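Long-range contact in putative esterase (Bacteroides intestinalis DSM 17393, PDB 5VOL), which is a ferulic acid esterase of carbohydrate esterase family 1 that probably releases ferulate esterified to arabinoxylan: residues F156-A164 with Y256-F267. Numbering follows the deposited sequence.
Sequences FCAVYAMSA and YWHSALYQCLPF
Tyr160 lays its ring over Cys264, whose CB stands 3.6 Å from the ring centroid and almost directly over the ring centre, a CH-pi contact close to face-on. The cysteine sulfur sits obliquely beside the same ring, with SG 3.6 Å from Tyr160 CB. With CG anti to the backbone N (chi1 -168°), Tyr160 extends from strand 158-162 across the helix. A residue as slim as Cys264 lets the ring settle close to the helix backbone. Phe267 CD2 meets the edge of the tyrosine ring, and its CE2 reaches Ala158 CB at 4.0 Å, where the small methyl of Ala158 lets the phenyl ring come up against the strand. At the far end of the ring, Gln263 NE2 donates to Tyr160 OH (3.0 Å, a bent 141°), the hydroxyl lying somewhat tilted from the amide plane. The same hydroxyl is hydrogen-bonded to Asp218 of the adjacent strand 214-218, so this buried polar atom has two partners. A leucine in place of Tyr160 would probably leave Asp218 and Gln263 without their shared hydroxyl and Cys264 without its aromatic cover. Met162, extended beyond CG, runs past Ala260, its SD 3.8 Å from Ala260 CB, while its CB packs on Trp257 CD1. Just beyond the strand, Ser163 OG receives the indole N-H of Trp257 (NE1 to OG 2.7 Å, 159°), nearly in the ring plane. Ser163 also touches Asp223 and His252, which probably belong to the Ser-His-Asp triad of this alpha/beta-hydrolase. The segments thus join a central strand to the C-terminal helix running antiparallel to it. Apolar and sulfur contacts make up most of the interface, whereas one fairly straight bond orients the indole beside the probable catalytic centre and the bent bond from Gln263 only supplements Asp218 at the tyrosine hydroxyl.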
ATOM      1  N   PHE C 156     -15.657  24.737   6.122  1.00 23.92           N
ATOM      2  CA  PHE C 156     -14.909  23.567   5.643  1.00 28.47           C
ATOM      3  C   PHE C 156     -15.733  22.284   5.592  1.00 25.85           C
ATOM      4  O   PHE C 156     -16.462  21.969   6.532  1.00 27.65           O
ATOM      5  CB  PHE C 156     -13.684  23.330   6.528  1.00 26.60           C
ATOM      6  CG  PHE C 156     -12.786  24.523   6.634  1.00 22.00           C
ATOM      7  CD1 PHE C 156     -11.883  24.814   5.621  1.00 21.11           C
ATOM      8  CD2 PHE C 156     -12.854  25.361   7.738  1.00 23.19           C
ATOM      9  CE1 PHE C 156     -11.055  25.921   5.705  1.00 22.96           C
ATOM     10  CE2 PHE C 156     -12.023  26.478   7.832  1.00 23.88           C
ATOM     11  CZ  PHE C 156     -11.122  26.756   6.815  1.00 22.19           C
ATOM     12  N   CYS C 157     -15.587  21.530   4.503  1.00 27.04           N
ATOM     13  CA  CYS C 157     -16.274  20.244   4.381  1.00 26.98           C
ATOM     14  C   CYS C 157     -15.444  19.096   4.946  1.00 25.48           C
ATOM     15  O   CYS C 157     -15.992  18.042   5.301  1.00 26.09           O
ATOM     16  CB  CYS C 157     -16.630  19.953   2.911  1.00 25.29           C
ATOM     17  SG  CYS C 157     -15.221  19.725   1.804  1.00 26.29           S
ATOM     18  N   ALA C 158     -14.126  19.297   5.038  1.00 25.17           N
ATOM     19  CA  ALA C 158     -13.220  18.217   5.416  1.00 22.96           C
ATOM     20  C   ALA C 158     -11.942  18.718   6.095  1.00 23.46           C
ATOM     21  O   ALA C 158     -11.392  19.736   5.695  1.00 20.68           O
ATOM     22  CB  ALA C 158     -12.856  17.392   4.181  1.00 21.85           C
ATOM     23  N   VAL C 159     -11.471  17.959   7.083  1.00 23.87           N
ATOM     24  CA  VAL C 159     -10.215  18.226   7.783  1.00 23.97           C
ATOM     25  C   VAL C 159      -9.321  16.982   7.767  1.00 21.47           C
ATOM     26  O   VAL C 159      -9.759  15.899   8.140  1.00 19.47           O
ATOM     27  CB  VAL C 159     -10.455  18.644   9.253  1.00 21.96           C
ATOM     28  CG1 VAL C 159      -9.118  18.837   9.989  1.00 20.69           C
ATOM     29  CG2 VAL C 159     -11.302  19.925   9.325  1.00 20.04           C
ATOM     30  N   TYR C 160      -8.069  17.145   7.347  1.00 19.61           N
ATOM     31  CA  TYR C 160      -7.095  16.058   7.407  1.00 20.26           C
ATOM     32  C   TYR C 160      -5.952  16.500   8.322  1.00 19.08           C
ATOM     33  O   TYR C 160      -5.149  17.339   7.948  1.00 19.71           O
ATOM     34  CB  TYR C 160      -6.557  15.706   6.017  1.00 15.11           C
ATOM     35  CG  TYR C 160      -5.778  14.408   5.968  1.00 20.38           C
ATOM     36  CD1 TYR C 160      -4.488  14.318   6.483  1.00 20.25           C
ATOM     37  CD2 TYR C 160      -6.336  13.269   5.393  1.00 18.59           C
ATOM     38  CE1 TYR C 160      -3.770  13.111   6.439  1.00 16.98           C
ATOM     39  CE2 TYR C 160      -5.635  12.061   5.341  1.00 19.20           C
ATOM     40  CZ  TYR C 160      -4.359  11.989   5.863  1.00 23.19           C
ATOM     41  OH  TYR C 160      -3.680  10.794   5.799  1.00 21.50           O
ATOM     42  N   ALA C 161      -5.883  15.914   9.505  1.00 17.04           N
ATOM     43  CA  ALA C 161      -4.933  16.313  10.538  1.00 21.11           C
ATOM     44  C   ALA C 161      -3.734  15.359  10.606  1.00 22.68           C
ATOM     45  O   ALA C 161      -3.916  14.202  10.970  1.00 22.63           O
ATOM     46  CB  ALA C 161      -5.647  16.348  11.882  1.00 17.87           C
ATOM     47  N   MET C 162      -2.526  15.834  10.269  1.00 19.09           N
ATOM     48  CA  MET C 162      -1.320  14.987  10.285  1.00 19.82           C
ATOM     49  C   MET C 162      -0.463  15.233  11.511  1.00 22.59           C
ATOM     50  O   MET C 162      -0.037  16.369  11.720  1.00 22.92           O
ATOM     51  CB  MET C 162      -0.434  15.242   9.060  1.00 22.25           C
ATOM     52  CG  MET C 162      -1.146  15.283   7.719  1.00 24.65           C
ATOM     53  SD  MET C 162       0.002  15.949   6.503  1.00 25.87           S
ATOM     54  CE  MET C 162      -1.071  15.990   5.075  1.00 22.92           C
ATOM     55  N   SER C 163      -0.189  14.181  12.285  1.00 21.20           N
ATOM     56  CA  SER C 163       0.688  14.274  13.452  1.00 23.06           C
ATOM     57  C   SER C 163       0.347  15.518  14.270  1.00 22.75           C
ATOM     58  O   SER C 163       1.240  16.292  14.637  1.00 21.76           O
ATOM     59  CB  SER C 163       2.146  14.326  13.014  1.00 21.68           C
ATOM     60  OG  SER C 163       2.428  13.370  12.000  1.00 23.81           O
ATOM     61  N   ALA C 164      -0.945  15.721  14.514  1.00 20.02           N
ATOM     62  CA  ALA C 164      -1.463  17.048  14.853  1.00 22.25           C
ATOM     63  C   ALA C 164      -1.169  17.456  16.287  1.00 21.66           C
ATOM     64  O   ALA C 164      -1.156  16.626  17.184  1.00 19.14           O
ATOM     65  CB  ALA C 164      -2.964  17.107  14.604  1.00 16.18           C
ATOM     66  N   TYR C 256       6.639  10.919   6.839  1.00 17.95           N
ATOM     67  CA  TYR C 256       5.265  10.714   7.272  1.00 20.31           C
ATOM     68  C   TYR C 256       4.294  11.697   6.589  1.00 20.67           C
ATOM     69  O   TYR C 256       3.182  11.330   6.232  1.00 19.46           O
ATOM     70  CB  TYR C 256       5.134  10.848   8.798  1.00 19.55           C
ATOM     71  CG  TYR C 256       3.936  10.092   9.323  1.00 21.27           C
ATOM     72  CD1 TYR C 256       4.017   8.719   9.577  1.00 22.75           C
ATOM     73  CD2 TYR C 256       2.715  10.727   9.527  1.00 19.29           C
ATOM     74  CE1 TYR C 256       2.914   8.000  10.039  1.00 21.62           C
ATOM     75  CE2 TYR C 256       1.601  10.008   9.987  1.00 20.38           C
ATOM     76  CZ  TYR C 256       1.713   8.648  10.239  1.00 21.36           C
ATOM     77  OH  TYR C 256       0.631   7.920  10.702  1.00 20.19           O
ATOM     78  N   TRP C 257       4.726  12.938   6.408  1.00 18.39           N
ATOM     79  CA  TRP C 257       3.825  14.002   5.959  1.00 17.51           C
ATOM     80  C   TRP C 257       3.722  13.989   4.441  1.00 18.95           C
ATOM     81  O   TRP C 257       2.648  14.192   3.891  1.00 18.68           O
ATOM     82  CB  TRP C 257       4.303  15.366   6.497  1.00 18.23           C
ATOM     83  CG  TRP C 257       4.289  15.355   7.998  1.00 20.38           C
ATOM     84  CD1 TRP C 257       3.356  14.749   8.799  1.00 20.16           C
ATOM     85  CD2 TRP C 257       5.280  15.901   8.886  1.00 18.07           C
ATOM     86  NE1 TRP C 257       3.704  14.893  10.120  1.00 21.41           N
ATOM     87  CE2 TRP C 257       4.877  15.596  10.201  1.00 19.08           C
ATOM     88  CE3 TRP C 257       6.463  16.616   8.695  1.00 19.27           C
ATOM     89  CZ2 TRP C 257       5.618  15.989  11.328  1.00 21.01           C
ATOM     90  CZ3 TRP C 257       7.199  17.012   9.819  1.00 21.61           C
ATOM     91  CH2 TRP C 257       6.772  16.698  11.109  1.00 20.72           C
ATOM     92  N   HIS C 258       4.822  13.688   3.760  1.00 18.84           N
ATOM     93  CA  HIS C 258       4.737  13.488   2.311  1.00 22.75           C
ATOM     94  C   HIS C 258       3.832  12.286   1.944  1.00 21.61           C
ATOM     95  O   HIS C 258       2.959  12.383   1.076  1.00 19.28           O
ATOM     96  CB  HIS C 258       6.137  13.296   1.716  1.00 21.49           C
ATOM     97  CG  HIS C 258       6.133  12.623   0.380  1.00 19.84           C
ATOM     98  ND1 HIS C 258       6.352  11.268   0.220  1.00 19.68           N
ATOM     99  CD2 HIS C 258       5.941  13.115  -0.867  1.00 19.72           C
ATOM    100  CE1 HIS C 258       6.272  10.954  -1.056  1.00 16.38           C
ATOM    101  NE2 HIS C 258       6.032  12.060  -1.741  1.00 19.91           N
ATOM    102  N   SER C 259       4.040  11.152   2.602  1.00 21.04           N
ATOM    103  CA  SER C 259       3.225   9.979   2.320  1.00 21.10           C
ATOM    104  C   SER C 259       1.757  10.229   2.714  1.00 23.57           C
ATOM    105  O   SER C 259       0.846   9.691   2.092  1.00 21.15           O
ATOM    106  CB  SER C 259       3.793   8.742   3.030  1.00 21.07           C
ATOM    107  OG  SER C 259       3.742   8.887   4.434  1.00 17.42           O
ATOM    108  N   ALA C 260       1.528  11.084   3.717  1.00 19.29           N
ATOM    109  CA  ALA C 260       0.170  11.435   4.120  1.00 18.98           C
ATOM    110  C   ALA C 260      -0.610  12.099   2.984  1.00 19.98           C
ATOM    111  O   ALA C 260      -1.828  11.938   2.873  1.00 21.83           O
ATOM    112  CB  ALA C 260       0.202  12.371   5.371  1.00 21.58           C
ATOM    113  N   LEU C 261       0.084  12.846   2.135  1.00 20.15           N
ATOM    114  CA  LEU C 261      -0.565  13.482   0.987  1.00 21.69           C
ATOM    115  C   LEU C 261      -1.296  12.504   0.095  1.00 25.19           C
ATOM    116  O   LEU C 261      -2.323  12.842  -0.486  1.00 23.11           O
ATOM    117  CB  LEU C 261       0.456  14.234   0.138  1.00 25.05           C
ATOM    118  CG  LEU C 261       0.848  15.617   0.623  1.00 24.09           C
ATOM    119  CD1 LEU C 261       1.864  16.192  -0.349  1.00 24.05           C
ATOM    120  CD2 LEU C 261      -0.394  16.517   0.694  1.00 23.42           C
ATOM    121  N   TYR C 262      -0.746  11.297  -0.036  1.00 24.01           N
ATOM    122  CA  TYR C 262      -1.337  10.284  -0.893  1.00 23.06           C
ATOM    123  C   TYR C 262      -2.658   9.765  -0.335  1.00 22.82           C
ATOM    124  O   TYR C 262      -3.458   9.179  -1.064  1.00 26.21           O
ATOM    125  CB  TYR C 262      -0.341   9.128  -1.114  1.00 21.71           C
ATOM    126  CG  TYR C 262       0.691   9.440  -2.182  1.00 22.69           C
ATOM    127  CD1 TYR C 262       0.420   9.177  -3.515  1.00 22.65           C
ATOM    128  CD2 TYR C 262       1.925  10.018  -1.861  1.00 24.01           C
ATOM    129  CE1 TYR C 262       1.336   9.455  -4.503  1.00 21.59           C
ATOM    130  CE2 TYR C 262       2.860  10.311  -2.852  1.00 20.01           C
ATOM    131  CZ  TYR C 262       2.549  10.018  -4.174  1.00 23.16           C
ATOM    132  OH  TYR C 262       3.434  10.281  -5.187  1.00 22.57           O
ATOM    133  N   GLN C 263      -2.909   9.994   0.947  1.00 22.13           N
ATOM    134  CA  GLN C 263      -4.230   9.705   1.510  1.00 20.50           C
ATOM    135  C   GLN C 263      -5.098  10.966   1.572  1.00 22.33           C
ATOM    136  O   GLN C 263      -6.320  10.927   1.331  1.00 20.29           O
ATOM    137  CB  GLN C 263      -4.085   9.086   2.899  1.00 23.22           C
ATOM    138  CG  GLN C 263      -3.583   7.654   2.829  1.00 33.77           C
ATOM    139  CD  GLN C 263      -2.747   7.240   4.031  1.00 43.36           C
ATOM    140  OE1 GLN C 263      -1.967   6.286   3.943  1.00 48.50           O
ATOM    141  NE2 GLN C 263      -2.910   7.942   5.164  1.00 32.02           N
ATOM    142  N   CYS C 264      -4.455  12.085   1.894  1.00 19.85           N
ATOM    143  CA  CYS C 264      -5.155  13.361   2.072  1.00 17.41           C
ATOM    144  C   CYS C 264      -5.792  13.879   0.792  1.00 18.68           C
ATOM    145  O   CYS C 264      -6.951  14.259   0.791  1.00 18.96           O
ATOM    146  CB  CYS C 264      -4.195  14.420   2.621  1.00 16.87           C
ATOM    147  SG  CYS C 264      -4.936  16.059   2.844  1.00 23.46           S
ATOM    148  N   LEU C 265      -5.036  13.910  -0.295  1.00 17.72           N
ATOM    149  CA  LEU C 265      -5.555  14.505  -1.519  1.00 18.55           C
ATOM    150  C   LEU C 265      -6.738  13.721  -2.115  1.00 20.77           C
ATOM    151  O   LEU C 265      -7.753  14.329  -2.506  1.00 20.28           O
ATOM    152  CB  LEU C 265      -4.425  14.663  -2.532  1.00 19.41           C
ATOM    153  CG  LEU C 265      -3.368  15.674  -2.037  1.00 21.58           C
ATOM    154  CD1 LEU C 265      -2.173  15.698  -2.979  1.00 20.36           C
ATOM    155  CD2 LEU C 265      -3.991  17.086  -1.887  1.00 18.82           C
ATOM    156  N   PRO C 266      -6.646  12.380  -2.158  1.00 22.09           N
ATOM    157  CA  PRO C 266      -7.854  11.650  -2.598  1.00 20.88           C
ATOM    158  C   PRO C 266      -9.027  11.789  -1.630  1.00 19.04           C
ATOM    159  O   PRO C 266     -10.180  11.797  -2.061  1.00 21.32           O
ATOM    160  CB  PRO C 266      -7.382  10.178  -2.674  1.00 20.25           C
ATOM    161  CG  PRO C 266      -5.897  10.279  -2.961  1.00 17.87           C
ATOM    162  CD  PRO C 266      -5.445  11.523  -2.145  1.00 19.09           C
ATOM    163  N   PHE C 267      -8.735  11.888  -0.336  1.00 21.63           N
ATOM    164  CA  PHE C 267      -9.760  12.046   0.689  1.00 22.11           C
ATOM    165  C   PHE C 267     -10.586  13.317   0.491  1.00 24.99           C
ATOM    166  O   PHE C 267     -11.809  13.246   0.414  1.00 21.40           O
ATOM    167  CB  PHE C 267      -9.122  12.045   2.081  1.00 22.33           C
ATOM    168  CG  PHE C 267     -10.030  12.540   3.180  1.00 22.54           C
ATOM    169  CD1 PHE C 267     -11.118  11.781   3.610  1.00 23.94           C
ATOM    170  CD2 PHE C 267      -9.768  13.746   3.814  1.00 18.93           C
ATOM    171  CE1 PHE C 267     -11.948  12.230   4.631  1.00 24.05           C
ATOM    172  CE2 PHE C 267     -10.595  14.210   4.847  1.00 21.13           C
ATOM    173  CZ  PHE C 267     -11.684  13.448   5.254  1.00 23.80           C
TER